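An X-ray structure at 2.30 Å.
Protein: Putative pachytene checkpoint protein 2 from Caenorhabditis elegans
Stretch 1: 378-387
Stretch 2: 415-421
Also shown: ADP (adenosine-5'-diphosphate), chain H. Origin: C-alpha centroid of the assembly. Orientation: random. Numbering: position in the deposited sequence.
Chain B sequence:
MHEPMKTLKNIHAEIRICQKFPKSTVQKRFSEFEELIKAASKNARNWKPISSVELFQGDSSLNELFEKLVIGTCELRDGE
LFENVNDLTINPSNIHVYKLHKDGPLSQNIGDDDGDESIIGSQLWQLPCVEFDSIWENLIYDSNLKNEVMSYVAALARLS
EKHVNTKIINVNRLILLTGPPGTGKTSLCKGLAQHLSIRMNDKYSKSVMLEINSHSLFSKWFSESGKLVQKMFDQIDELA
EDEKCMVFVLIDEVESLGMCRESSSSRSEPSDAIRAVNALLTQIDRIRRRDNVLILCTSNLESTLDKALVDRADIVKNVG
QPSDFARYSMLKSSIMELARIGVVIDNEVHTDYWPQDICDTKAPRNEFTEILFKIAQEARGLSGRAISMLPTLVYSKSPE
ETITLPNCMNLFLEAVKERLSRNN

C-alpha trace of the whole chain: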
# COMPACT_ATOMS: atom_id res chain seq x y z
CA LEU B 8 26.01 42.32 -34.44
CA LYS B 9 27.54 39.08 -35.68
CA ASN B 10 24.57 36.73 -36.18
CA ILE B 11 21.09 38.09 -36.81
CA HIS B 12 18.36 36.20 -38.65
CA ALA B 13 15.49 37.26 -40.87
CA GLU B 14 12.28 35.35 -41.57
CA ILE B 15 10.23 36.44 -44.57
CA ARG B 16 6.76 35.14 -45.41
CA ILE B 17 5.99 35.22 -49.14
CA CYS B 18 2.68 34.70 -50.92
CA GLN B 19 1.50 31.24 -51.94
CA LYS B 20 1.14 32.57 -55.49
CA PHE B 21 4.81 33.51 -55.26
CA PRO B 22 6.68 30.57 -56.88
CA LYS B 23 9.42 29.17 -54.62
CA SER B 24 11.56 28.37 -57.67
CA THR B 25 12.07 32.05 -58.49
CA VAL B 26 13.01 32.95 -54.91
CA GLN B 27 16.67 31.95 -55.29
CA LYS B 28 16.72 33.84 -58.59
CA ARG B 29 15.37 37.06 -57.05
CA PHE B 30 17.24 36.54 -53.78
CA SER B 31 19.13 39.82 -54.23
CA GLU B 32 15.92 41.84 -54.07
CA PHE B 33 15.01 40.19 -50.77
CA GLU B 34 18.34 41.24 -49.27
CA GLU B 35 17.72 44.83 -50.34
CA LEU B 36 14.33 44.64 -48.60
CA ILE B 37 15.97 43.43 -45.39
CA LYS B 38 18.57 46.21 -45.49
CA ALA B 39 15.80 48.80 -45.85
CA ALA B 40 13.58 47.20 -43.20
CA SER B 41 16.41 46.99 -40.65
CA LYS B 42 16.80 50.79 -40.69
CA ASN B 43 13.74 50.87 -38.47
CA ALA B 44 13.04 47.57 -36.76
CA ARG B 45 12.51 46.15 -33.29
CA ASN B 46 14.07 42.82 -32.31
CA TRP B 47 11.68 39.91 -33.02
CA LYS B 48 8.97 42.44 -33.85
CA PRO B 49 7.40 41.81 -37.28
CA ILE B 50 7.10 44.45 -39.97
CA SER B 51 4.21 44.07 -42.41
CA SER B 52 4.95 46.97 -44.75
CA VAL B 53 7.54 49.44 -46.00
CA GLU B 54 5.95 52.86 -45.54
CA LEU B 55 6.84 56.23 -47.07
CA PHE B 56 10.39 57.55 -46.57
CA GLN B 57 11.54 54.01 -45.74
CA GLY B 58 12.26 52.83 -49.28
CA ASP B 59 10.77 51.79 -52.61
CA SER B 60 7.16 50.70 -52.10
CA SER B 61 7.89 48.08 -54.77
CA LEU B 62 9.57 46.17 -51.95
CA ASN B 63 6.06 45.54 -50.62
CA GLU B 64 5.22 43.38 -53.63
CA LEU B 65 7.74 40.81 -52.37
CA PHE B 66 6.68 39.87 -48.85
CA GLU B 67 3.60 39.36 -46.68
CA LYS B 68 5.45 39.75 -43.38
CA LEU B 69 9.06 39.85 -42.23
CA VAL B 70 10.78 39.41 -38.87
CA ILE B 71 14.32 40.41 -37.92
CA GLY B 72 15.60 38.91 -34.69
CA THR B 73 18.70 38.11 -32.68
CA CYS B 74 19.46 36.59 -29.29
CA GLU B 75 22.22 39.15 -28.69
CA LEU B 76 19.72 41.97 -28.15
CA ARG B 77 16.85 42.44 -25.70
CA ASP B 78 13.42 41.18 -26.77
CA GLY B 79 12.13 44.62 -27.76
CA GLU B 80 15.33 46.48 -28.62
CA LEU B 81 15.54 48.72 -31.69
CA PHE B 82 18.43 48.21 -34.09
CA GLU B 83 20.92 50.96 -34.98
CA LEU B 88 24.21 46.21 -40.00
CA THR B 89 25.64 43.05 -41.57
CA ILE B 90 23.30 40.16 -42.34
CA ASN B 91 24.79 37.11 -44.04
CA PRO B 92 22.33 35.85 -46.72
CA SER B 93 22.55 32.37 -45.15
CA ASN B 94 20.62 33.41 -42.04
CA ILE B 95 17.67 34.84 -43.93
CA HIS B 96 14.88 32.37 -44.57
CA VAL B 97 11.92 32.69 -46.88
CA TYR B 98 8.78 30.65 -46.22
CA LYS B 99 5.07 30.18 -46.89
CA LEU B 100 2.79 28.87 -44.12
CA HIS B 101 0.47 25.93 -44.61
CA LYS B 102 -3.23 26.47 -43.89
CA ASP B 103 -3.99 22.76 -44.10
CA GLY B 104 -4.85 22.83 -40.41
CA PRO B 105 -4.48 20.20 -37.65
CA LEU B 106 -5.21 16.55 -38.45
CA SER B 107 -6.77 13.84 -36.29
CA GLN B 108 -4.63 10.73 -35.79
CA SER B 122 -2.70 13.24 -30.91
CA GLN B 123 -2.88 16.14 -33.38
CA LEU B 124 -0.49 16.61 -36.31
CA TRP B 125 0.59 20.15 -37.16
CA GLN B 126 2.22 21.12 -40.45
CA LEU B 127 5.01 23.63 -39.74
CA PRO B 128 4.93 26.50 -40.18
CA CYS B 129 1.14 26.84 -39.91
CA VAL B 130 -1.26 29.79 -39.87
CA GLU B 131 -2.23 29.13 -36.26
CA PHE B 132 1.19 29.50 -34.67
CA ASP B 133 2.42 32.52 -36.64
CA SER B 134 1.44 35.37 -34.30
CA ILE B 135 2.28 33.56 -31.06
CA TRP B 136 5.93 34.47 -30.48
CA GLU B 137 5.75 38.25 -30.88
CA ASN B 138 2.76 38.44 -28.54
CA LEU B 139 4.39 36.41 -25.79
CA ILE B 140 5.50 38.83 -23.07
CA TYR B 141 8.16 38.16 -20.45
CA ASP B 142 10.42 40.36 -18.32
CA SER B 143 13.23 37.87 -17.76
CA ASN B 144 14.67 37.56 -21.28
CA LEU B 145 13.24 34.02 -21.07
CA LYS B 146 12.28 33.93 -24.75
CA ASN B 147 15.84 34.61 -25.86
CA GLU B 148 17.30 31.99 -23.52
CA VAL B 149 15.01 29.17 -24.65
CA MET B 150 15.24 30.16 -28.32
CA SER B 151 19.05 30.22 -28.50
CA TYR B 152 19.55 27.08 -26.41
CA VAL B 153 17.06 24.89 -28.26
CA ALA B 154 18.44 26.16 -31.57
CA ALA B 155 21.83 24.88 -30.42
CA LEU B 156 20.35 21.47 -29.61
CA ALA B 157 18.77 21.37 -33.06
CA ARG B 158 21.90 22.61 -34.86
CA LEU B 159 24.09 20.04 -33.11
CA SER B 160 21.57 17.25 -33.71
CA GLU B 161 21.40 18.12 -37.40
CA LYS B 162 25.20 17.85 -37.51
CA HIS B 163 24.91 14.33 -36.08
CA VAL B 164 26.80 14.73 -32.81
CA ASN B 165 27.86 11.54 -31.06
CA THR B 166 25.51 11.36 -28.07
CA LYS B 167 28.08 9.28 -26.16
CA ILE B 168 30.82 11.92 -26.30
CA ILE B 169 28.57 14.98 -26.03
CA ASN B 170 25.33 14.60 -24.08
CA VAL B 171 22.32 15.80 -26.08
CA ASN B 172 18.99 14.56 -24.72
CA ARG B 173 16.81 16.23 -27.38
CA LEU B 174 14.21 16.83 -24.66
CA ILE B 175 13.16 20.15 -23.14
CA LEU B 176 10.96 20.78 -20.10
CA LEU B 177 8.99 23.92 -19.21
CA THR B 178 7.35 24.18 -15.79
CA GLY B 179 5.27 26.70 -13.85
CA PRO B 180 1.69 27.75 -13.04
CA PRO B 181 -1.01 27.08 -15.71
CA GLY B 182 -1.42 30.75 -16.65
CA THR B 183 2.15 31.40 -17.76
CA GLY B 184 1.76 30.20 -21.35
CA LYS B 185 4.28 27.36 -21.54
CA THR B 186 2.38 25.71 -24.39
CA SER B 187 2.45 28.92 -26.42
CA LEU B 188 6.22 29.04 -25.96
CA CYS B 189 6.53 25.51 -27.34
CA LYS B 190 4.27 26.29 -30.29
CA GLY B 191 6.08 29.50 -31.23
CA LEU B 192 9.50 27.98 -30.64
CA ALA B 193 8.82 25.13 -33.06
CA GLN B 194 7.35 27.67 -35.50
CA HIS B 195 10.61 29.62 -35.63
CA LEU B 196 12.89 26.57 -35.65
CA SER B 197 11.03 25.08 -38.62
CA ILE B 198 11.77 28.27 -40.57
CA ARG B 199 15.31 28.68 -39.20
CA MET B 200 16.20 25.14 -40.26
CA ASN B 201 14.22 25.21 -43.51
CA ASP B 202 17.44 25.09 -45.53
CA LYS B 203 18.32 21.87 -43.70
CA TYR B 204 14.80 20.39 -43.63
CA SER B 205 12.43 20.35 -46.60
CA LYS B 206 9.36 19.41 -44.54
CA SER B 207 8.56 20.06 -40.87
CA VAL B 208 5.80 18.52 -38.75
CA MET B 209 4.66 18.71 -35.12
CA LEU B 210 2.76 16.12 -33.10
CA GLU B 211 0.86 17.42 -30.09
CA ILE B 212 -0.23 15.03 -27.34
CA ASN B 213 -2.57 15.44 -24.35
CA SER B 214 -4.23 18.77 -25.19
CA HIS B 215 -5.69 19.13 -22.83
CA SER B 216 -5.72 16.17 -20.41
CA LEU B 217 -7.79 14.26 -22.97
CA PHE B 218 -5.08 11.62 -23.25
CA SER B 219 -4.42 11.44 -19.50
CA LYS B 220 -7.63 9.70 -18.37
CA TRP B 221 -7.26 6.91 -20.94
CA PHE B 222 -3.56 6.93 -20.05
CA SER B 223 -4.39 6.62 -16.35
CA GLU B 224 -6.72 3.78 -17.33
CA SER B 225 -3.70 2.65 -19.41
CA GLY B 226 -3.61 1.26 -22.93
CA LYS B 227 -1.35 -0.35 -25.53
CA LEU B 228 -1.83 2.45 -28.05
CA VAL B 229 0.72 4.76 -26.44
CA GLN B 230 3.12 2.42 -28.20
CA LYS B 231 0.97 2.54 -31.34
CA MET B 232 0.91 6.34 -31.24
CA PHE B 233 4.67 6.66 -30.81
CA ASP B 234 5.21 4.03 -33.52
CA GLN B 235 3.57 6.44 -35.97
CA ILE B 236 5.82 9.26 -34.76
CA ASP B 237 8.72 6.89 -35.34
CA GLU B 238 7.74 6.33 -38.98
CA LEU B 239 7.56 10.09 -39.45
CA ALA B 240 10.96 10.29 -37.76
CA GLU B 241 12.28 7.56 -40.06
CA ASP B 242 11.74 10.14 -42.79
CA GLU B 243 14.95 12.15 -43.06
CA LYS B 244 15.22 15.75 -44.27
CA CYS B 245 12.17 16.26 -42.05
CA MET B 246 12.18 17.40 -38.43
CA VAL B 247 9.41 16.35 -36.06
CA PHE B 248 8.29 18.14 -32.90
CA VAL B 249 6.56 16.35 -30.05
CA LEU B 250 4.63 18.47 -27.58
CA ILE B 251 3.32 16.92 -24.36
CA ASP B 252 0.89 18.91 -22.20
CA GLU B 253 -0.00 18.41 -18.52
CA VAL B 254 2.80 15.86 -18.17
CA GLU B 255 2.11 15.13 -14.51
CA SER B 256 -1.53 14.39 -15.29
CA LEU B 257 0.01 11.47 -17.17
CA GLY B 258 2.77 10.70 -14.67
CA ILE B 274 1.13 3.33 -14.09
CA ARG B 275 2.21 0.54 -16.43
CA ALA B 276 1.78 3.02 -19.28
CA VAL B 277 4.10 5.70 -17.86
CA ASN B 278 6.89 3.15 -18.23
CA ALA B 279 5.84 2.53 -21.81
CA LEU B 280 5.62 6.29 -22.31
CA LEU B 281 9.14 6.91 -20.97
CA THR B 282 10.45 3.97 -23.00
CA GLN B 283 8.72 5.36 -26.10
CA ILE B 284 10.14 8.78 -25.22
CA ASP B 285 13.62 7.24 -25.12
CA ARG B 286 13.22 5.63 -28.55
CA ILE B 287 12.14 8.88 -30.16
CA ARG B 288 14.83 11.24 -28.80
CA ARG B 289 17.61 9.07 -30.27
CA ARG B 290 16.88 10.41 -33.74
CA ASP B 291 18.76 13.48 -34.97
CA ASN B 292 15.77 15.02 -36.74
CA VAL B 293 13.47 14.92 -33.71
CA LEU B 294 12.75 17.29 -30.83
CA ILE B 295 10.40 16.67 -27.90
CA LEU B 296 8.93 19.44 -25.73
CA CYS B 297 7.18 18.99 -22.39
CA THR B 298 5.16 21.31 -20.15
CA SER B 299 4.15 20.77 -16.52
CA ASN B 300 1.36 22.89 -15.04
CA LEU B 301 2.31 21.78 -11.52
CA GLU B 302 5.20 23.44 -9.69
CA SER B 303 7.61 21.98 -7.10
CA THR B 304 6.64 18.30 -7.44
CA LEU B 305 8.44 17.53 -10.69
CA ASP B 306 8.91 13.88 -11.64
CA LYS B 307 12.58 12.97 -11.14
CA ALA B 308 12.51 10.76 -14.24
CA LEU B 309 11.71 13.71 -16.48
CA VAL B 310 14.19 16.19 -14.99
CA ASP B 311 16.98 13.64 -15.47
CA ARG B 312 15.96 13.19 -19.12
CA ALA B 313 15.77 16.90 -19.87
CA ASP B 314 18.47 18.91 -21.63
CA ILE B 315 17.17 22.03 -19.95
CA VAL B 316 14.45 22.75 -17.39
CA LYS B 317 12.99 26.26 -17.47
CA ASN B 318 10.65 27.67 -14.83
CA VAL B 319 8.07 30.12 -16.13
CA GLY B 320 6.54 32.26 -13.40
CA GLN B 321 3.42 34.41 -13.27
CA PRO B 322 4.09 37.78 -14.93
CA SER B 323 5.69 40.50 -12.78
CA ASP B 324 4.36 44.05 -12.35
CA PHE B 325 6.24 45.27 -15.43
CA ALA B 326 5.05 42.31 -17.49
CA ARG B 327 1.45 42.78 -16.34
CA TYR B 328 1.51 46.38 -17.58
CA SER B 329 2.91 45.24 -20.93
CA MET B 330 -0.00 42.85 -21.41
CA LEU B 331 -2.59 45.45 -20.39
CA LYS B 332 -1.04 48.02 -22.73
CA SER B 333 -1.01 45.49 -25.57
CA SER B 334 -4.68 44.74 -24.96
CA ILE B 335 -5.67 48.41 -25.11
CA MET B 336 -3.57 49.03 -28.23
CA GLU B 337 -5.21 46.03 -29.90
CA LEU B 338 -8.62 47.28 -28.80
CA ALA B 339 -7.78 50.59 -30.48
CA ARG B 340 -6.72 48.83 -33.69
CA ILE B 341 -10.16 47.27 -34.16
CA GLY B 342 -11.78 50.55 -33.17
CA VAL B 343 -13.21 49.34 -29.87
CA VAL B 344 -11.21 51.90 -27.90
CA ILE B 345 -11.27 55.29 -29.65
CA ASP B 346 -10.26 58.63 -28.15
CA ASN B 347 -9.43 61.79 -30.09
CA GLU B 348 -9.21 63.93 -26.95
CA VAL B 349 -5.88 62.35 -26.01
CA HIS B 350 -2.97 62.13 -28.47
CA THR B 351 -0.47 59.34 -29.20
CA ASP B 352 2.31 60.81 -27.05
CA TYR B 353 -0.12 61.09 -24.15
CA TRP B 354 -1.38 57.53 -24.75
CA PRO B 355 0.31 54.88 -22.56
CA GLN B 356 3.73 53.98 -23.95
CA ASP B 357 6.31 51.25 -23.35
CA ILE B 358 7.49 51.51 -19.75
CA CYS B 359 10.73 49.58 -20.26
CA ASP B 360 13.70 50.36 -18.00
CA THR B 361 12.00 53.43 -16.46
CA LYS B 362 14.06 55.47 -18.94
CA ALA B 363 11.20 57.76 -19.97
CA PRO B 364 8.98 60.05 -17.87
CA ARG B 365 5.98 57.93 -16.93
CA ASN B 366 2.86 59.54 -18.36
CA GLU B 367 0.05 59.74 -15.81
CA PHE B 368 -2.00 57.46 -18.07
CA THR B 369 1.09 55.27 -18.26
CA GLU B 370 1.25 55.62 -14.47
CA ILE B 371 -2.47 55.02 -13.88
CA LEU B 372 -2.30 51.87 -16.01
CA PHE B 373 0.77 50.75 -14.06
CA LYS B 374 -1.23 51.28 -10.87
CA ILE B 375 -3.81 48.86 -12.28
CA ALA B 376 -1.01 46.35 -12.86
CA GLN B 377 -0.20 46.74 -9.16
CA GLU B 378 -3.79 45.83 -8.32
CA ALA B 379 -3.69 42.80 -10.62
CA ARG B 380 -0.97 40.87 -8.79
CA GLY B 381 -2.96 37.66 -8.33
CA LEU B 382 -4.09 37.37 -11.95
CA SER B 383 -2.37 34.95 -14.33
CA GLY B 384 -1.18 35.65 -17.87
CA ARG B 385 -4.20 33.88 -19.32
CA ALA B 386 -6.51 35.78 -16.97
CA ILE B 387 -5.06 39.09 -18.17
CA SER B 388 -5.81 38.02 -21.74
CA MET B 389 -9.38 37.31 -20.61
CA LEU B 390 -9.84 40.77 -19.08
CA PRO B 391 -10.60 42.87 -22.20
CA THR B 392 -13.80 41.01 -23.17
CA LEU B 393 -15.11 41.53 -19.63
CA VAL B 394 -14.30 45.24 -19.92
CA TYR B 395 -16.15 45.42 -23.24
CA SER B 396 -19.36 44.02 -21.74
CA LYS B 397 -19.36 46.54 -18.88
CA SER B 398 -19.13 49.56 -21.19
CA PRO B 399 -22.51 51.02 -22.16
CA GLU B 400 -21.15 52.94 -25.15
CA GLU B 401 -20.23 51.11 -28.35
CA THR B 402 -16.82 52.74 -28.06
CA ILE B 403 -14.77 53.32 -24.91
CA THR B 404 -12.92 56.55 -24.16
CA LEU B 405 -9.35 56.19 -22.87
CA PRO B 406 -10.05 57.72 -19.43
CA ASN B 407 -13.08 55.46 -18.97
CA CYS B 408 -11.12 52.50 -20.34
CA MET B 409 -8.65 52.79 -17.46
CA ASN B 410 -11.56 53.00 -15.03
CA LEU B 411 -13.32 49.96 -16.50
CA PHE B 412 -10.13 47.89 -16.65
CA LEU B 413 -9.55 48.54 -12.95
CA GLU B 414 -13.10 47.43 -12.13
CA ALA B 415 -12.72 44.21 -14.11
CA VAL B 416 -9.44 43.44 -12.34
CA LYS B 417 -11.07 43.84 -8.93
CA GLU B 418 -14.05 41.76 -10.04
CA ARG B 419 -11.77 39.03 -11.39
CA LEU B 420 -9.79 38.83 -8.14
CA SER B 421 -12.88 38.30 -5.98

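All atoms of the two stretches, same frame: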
# COMPACT_ATOMS: atom_id res chain seq x y z
N GLU B 378 -2.59 46.39 -8.93
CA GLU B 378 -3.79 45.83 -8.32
C GLU B 378 -4.08 44.43 -8.86
O GLU B 378 -4.87 43.70 -8.28
CB GLU B 378 -5.00 46.74 -8.57
CG GLU B 378 -4.79 48.22 -8.24
CD GLU B 378 -4.71 48.50 -6.75
OE1 GLU B 378 -4.71 47.54 -5.95
OE2 GLU B 378 -4.63 49.69 -6.38
N ALA B 379 -3.43 44.07 -9.96
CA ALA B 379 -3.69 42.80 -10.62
C ALA B 379 -2.59 41.78 -10.36
O ALA B 379 -2.21 41.03 -11.26
CB ALA B 379 -3.85 43.01 -12.12
N ARG B 380 -2.09 41.74 -9.13
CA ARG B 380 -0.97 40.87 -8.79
C ARG B 380 -1.32 39.38 -8.81
O ARG B 380 -0.50 38.55 -9.21
CB ARG B 380 -0.40 41.26 -7.42
CG ARG B 380 0.42 42.53 -7.45
CD ARG B 380 1.08 42.82 -6.11
NE ARG B 380 2.13 43.83 -6.25
CZ ARG B 380 2.44 44.72 -5.31
NH1 ARG B 380 1.77 44.74 -4.16
NH2 ARG B 380 3.40 45.60 -5.52
N GLY B 381 -2.54 39.05 -8.40
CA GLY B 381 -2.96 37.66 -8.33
C GLY B 381 -3.28 37.03 -9.67
O GLY B 381 -3.19 35.81 -9.82
N LEU B 382 -3.66 37.86 -10.64
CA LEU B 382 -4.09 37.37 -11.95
C LEU B 382 -2.98 36.71 -12.76
O LEU B 382 -1.83 37.16 -12.73
CB LEU B 382 -4.69 38.52 -12.76
CG LEU B 382 -5.91 39.19 -12.14
CD1 LEU B 382 -6.44 40.29 -13.05
CD2 LEU B 382 -6.99 38.16 -11.85
N SER B 383 -3.32 35.65 -13.48
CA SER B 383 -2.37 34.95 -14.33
C SER B 383 -2.30 35.59 -15.71
O SER B 383 -3.09 36.48 -16.03
CB SER B 383 -2.75 33.47 -14.47
OG SER B 383 -3.96 33.32 -15.18
N GLY B 384 -1.34 35.14 -16.52
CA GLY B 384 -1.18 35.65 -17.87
C GLY B 384 -2.41 35.41 -18.71
O GLY B 384 -2.84 36.28 -19.46
N ARG B 385 -2.98 34.21 -18.59
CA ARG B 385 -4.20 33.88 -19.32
C ARG B 385 -5.35 34.76 -18.86
O ARG B 385 -6.11 35.26 -19.68
CB ARG B 385 -4.56 32.40 -19.14
CG ARG B 385 -5.74 31.95 -19.99
CD ARG B 385 -6.06 30.48 -19.76
NE ARG B 385 -7.02 29.97 -20.73
CZ ARG B 385 -8.34 30.00 -20.57
NH1 ARG B 385 -8.87 30.51 -19.47
NH2 ARG B 385 -9.13 29.51 -21.52
N ALA B 386 -5.45 34.97 -17.55
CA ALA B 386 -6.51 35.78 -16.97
C ALA B 386 -6.46 37.22 -17.47
O ALA B 386 -7.49 37.85 -17.68
CB ALA B 386 -6.43 35.75 -15.45
N ILE B 387 -5.25 37.74 -17.66
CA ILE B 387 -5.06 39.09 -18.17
C ILE B 387 -5.53 39.18 -19.62
O ILE B 387 -6.07 40.20 -20.05
CB ILE B 387 -3.60 39.54 -18.07
CG1 ILE B 387 -3.16 39.59 -16.60
CG2 ILE B 387 -3.39 40.90 -18.71
CD1 ILE B 387 -1.69 39.87 -16.41
N ALA B 415 -12.75 45.60 -13.68
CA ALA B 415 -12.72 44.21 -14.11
C ALA B 415 -11.67 43.43 -13.33
O ALA B 415 -11.91 42.29 -12.92
CB ALA B 415 -12.45 44.12 -15.60
N VAL B 416 -10.51 44.05 -13.12
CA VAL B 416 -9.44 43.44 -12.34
C VAL B 416 -9.92 43.08 -10.94
O VAL B 416 -9.73 41.95 -10.48
CB VAL B 416 -8.21 44.37 -12.22
CG1 VAL B 416 -7.24 43.86 -11.17
CG2 VAL B 416 -7.52 44.52 -13.57
N LYS B 417 -10.54 44.04 -10.27
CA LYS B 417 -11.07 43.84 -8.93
C LYS B 417 -12.14 42.75 -8.91
O LYS B 417 -12.21 41.94 -7.98
CB LYS B 417 -11.64 45.14 -8.37
CG LYS B 417 -10.82 45.74 -7.25
CD LYS B 417 -10.83 47.26 -7.31
CE LYS B 417 -10.12 47.86 -6.11
NZ LYS B 417 -9.98 49.33 -6.24
N GLU B 418 -12.98 42.74 -9.94
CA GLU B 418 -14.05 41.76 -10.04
C GLU B 418 -13.47 40.37 -10.27
O GLU B 418 -13.98 39.37 -9.75
CB GLU B 418 -15.01 42.12 -11.17
CG GLU B 418 -16.40 41.52 -11.01
CD GLU B 418 -17.26 41.73 -12.24
OE1 GLU B 418 -17.20 40.89 -13.16
OE2 GLU B 418 -18.00 42.74 -12.29
N ARG B 419 -12.39 40.30 -11.05
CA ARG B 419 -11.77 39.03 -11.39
C ARG B 419 -11.04 38.43 -10.20
O ARG B 419 -10.94 37.21 -10.08
CB ARG B 419 -10.81 39.22 -12.57
CG ARG B 419 -10.39 37.94 -13.25
CD ARG B 419 -11.59 37.12 -13.70
NE ARG B 419 -11.25 36.23 -14.81
CZ ARG B 419 -10.64 35.06 -14.68
NH1 ARG B 419 -10.28 34.63 -13.47
NH2 ARG B 419 -10.38 34.32 -15.74
N LEU B 420 -10.53 39.28 -9.32
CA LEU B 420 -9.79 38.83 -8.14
C LEU B 420 -10.70 38.23 -7.07
O LEU B 420 -10.30 37.33 -6.34
CB LEU B 420 -8.98 39.98 -7.54
CG LEU B 420 -7.79 40.47 -8.35
CD1 LEU B 420 -7.25 41.75 -7.75
CD2 LEU B 420 -6.70 39.41 -8.41
N SER B 421 -11.92 38.75 -6.99
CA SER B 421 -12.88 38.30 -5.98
C SER B 421 -13.28 36.84 -6.17
O SER B 421 -13.78 36.46 -7.23
CB SER B 421 -14.13 39.19 -6.00
OG SER B 421 -14.74 39.17 -7.27
PB ADP H . -0.04 27.07 -20.23
O1B ADP H . 0.73 27.77 -19.14
O2B ADP H . 0.83 26.35 -21.23
O3B ADP H . -1.22 26.26 -19.74
PA ADP H . -0.95 28.20 -22.66
O1A ADP H . 0.39 28.23 -23.35
O2A ADP H . -1.92 27.07 -22.92
O3A ADP H . -0.70 28.29 -21.07
O5' ADP H . -1.70 29.58 -23.03
C5' ADP H . -2.15 30.48 -22.03
C4' ADP H . -2.84 31.66 -22.71
O4' ADP H . -2.68 32.83 -21.91
C3' ADP H . -2.24 31.95 -24.07
O3' ADP H . -3.17 31.60 -25.10
C2' ADP H . -1.96 33.43 -24.09
O2' ADP H . -2.92 34.10 -24.92
C1' ADP H . -2.11 33.91 -22.66
N9 ADP H . -0.76 34.17 -22.10
C8 ADP H . -0.18 33.46 -21.10
N7 ADP H . 1.06 33.94 -20.81
C5 ADP H . 1.29 34.97 -21.63
C6 ADP H . 2.41 35.92 -21.84
N6 ADP H . 3.54 35.84 -21.10
N1 ADP H . 2.26 36.86 -22.80
C2 ADP H . 1.14 36.94 -23.54
N3 ADP H . 0.08 36.12 -23.40
C4 ADP H . 0.10 35.13 -22.48

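The contact between the two stretches is centred on Leu382, which lies in the loop before a helix and packs against one side of the helix that makes up nearly all of the second stretch. Its CA-to-CB bond points sideways to that helix, but with chi1 in m and chi2 in t the branched end of the side chain reaches it. The two methyl groups then meet different residues: Leu382 CD1 lies 4.1 Å from CG1 of Val416, while Leu382 CD2 lies 3.7 Å from CD2 of Leu420 and 3.7 Å from CG of Arg419. Leu382 is buried and gives up 71 Å² to the opposing stretch, the largest share of any residue here. A leucine suits this place because its forked end can touch successive parts of a helix at once.

Val416 and Leu420 are one helical turn apart, linked by the backbone hydrogen bond from Leu420 N to Val416 O (3.0 Å), and so present their side chains to the same partner. Val416 points toward the first stretch, and its t rotamer places Val416 CG1 3.6 Å from CB of Ala379 as well as near Leu382. The backbones come close here, with the CA atoms of Ala379 and Val416 6.0 Å apart; the short side chain of Ala379 fits this spacing and still makes an apolar contact. Both residues are buried.

Leu420 is more exposed, and its CA-to-CB bond points sideways, yet its end turns back to the loop. Leu420 CD1 approaches the carbonyl O of Glu378 at 3.1 Å, a tight contact of a methyl group with a polar atom, and the same Glu378 O lies 3.7 Å from Val416 CG1. Beside it, Gly381 CA is 4.1 Å from Leu420 CD2. Glycine suits this position: an ideal CB on Gly381 would point toward the helix and come within 3.3 Å of Leu420 CD2, a tight fit.

Farther out, Arg419 also packs on Leu382. It is exposed but points toward the first stretch, losing 62 Å² to it. The aliphatic part of the chain packs on Leu382 through CG, and the guanidinium continues to Ala386, whose CB sits over one of its faces, 4.2 Å from Arg419 NH2. Arginine can thus extend the apolar surface while its charged end remains near the margin, and the small methyl of Ala386 lets the flat group lie close.

Ala386 is itself held by the start of its helix. Ser383, at the N-cap position with chi1 in p, accepts a capping bond at OG from Ala386 N (3.2 Å), and Ser383 O receives Ile387 N at 3.0 Å. These bonds fix the turn that carries Ala386, against the guanidinium face of Arg419.

At the polar edge, Glu378 points toward the helix, but its side chain comes no nearer than 4.5 Å, from Glu378 CB to Val416 CG1, and its OE2 is hydrogen-bonded elsewhere in the structure. No hydrogen bond joins the two stretches; the 383 Å² buried between them rests on packing alone.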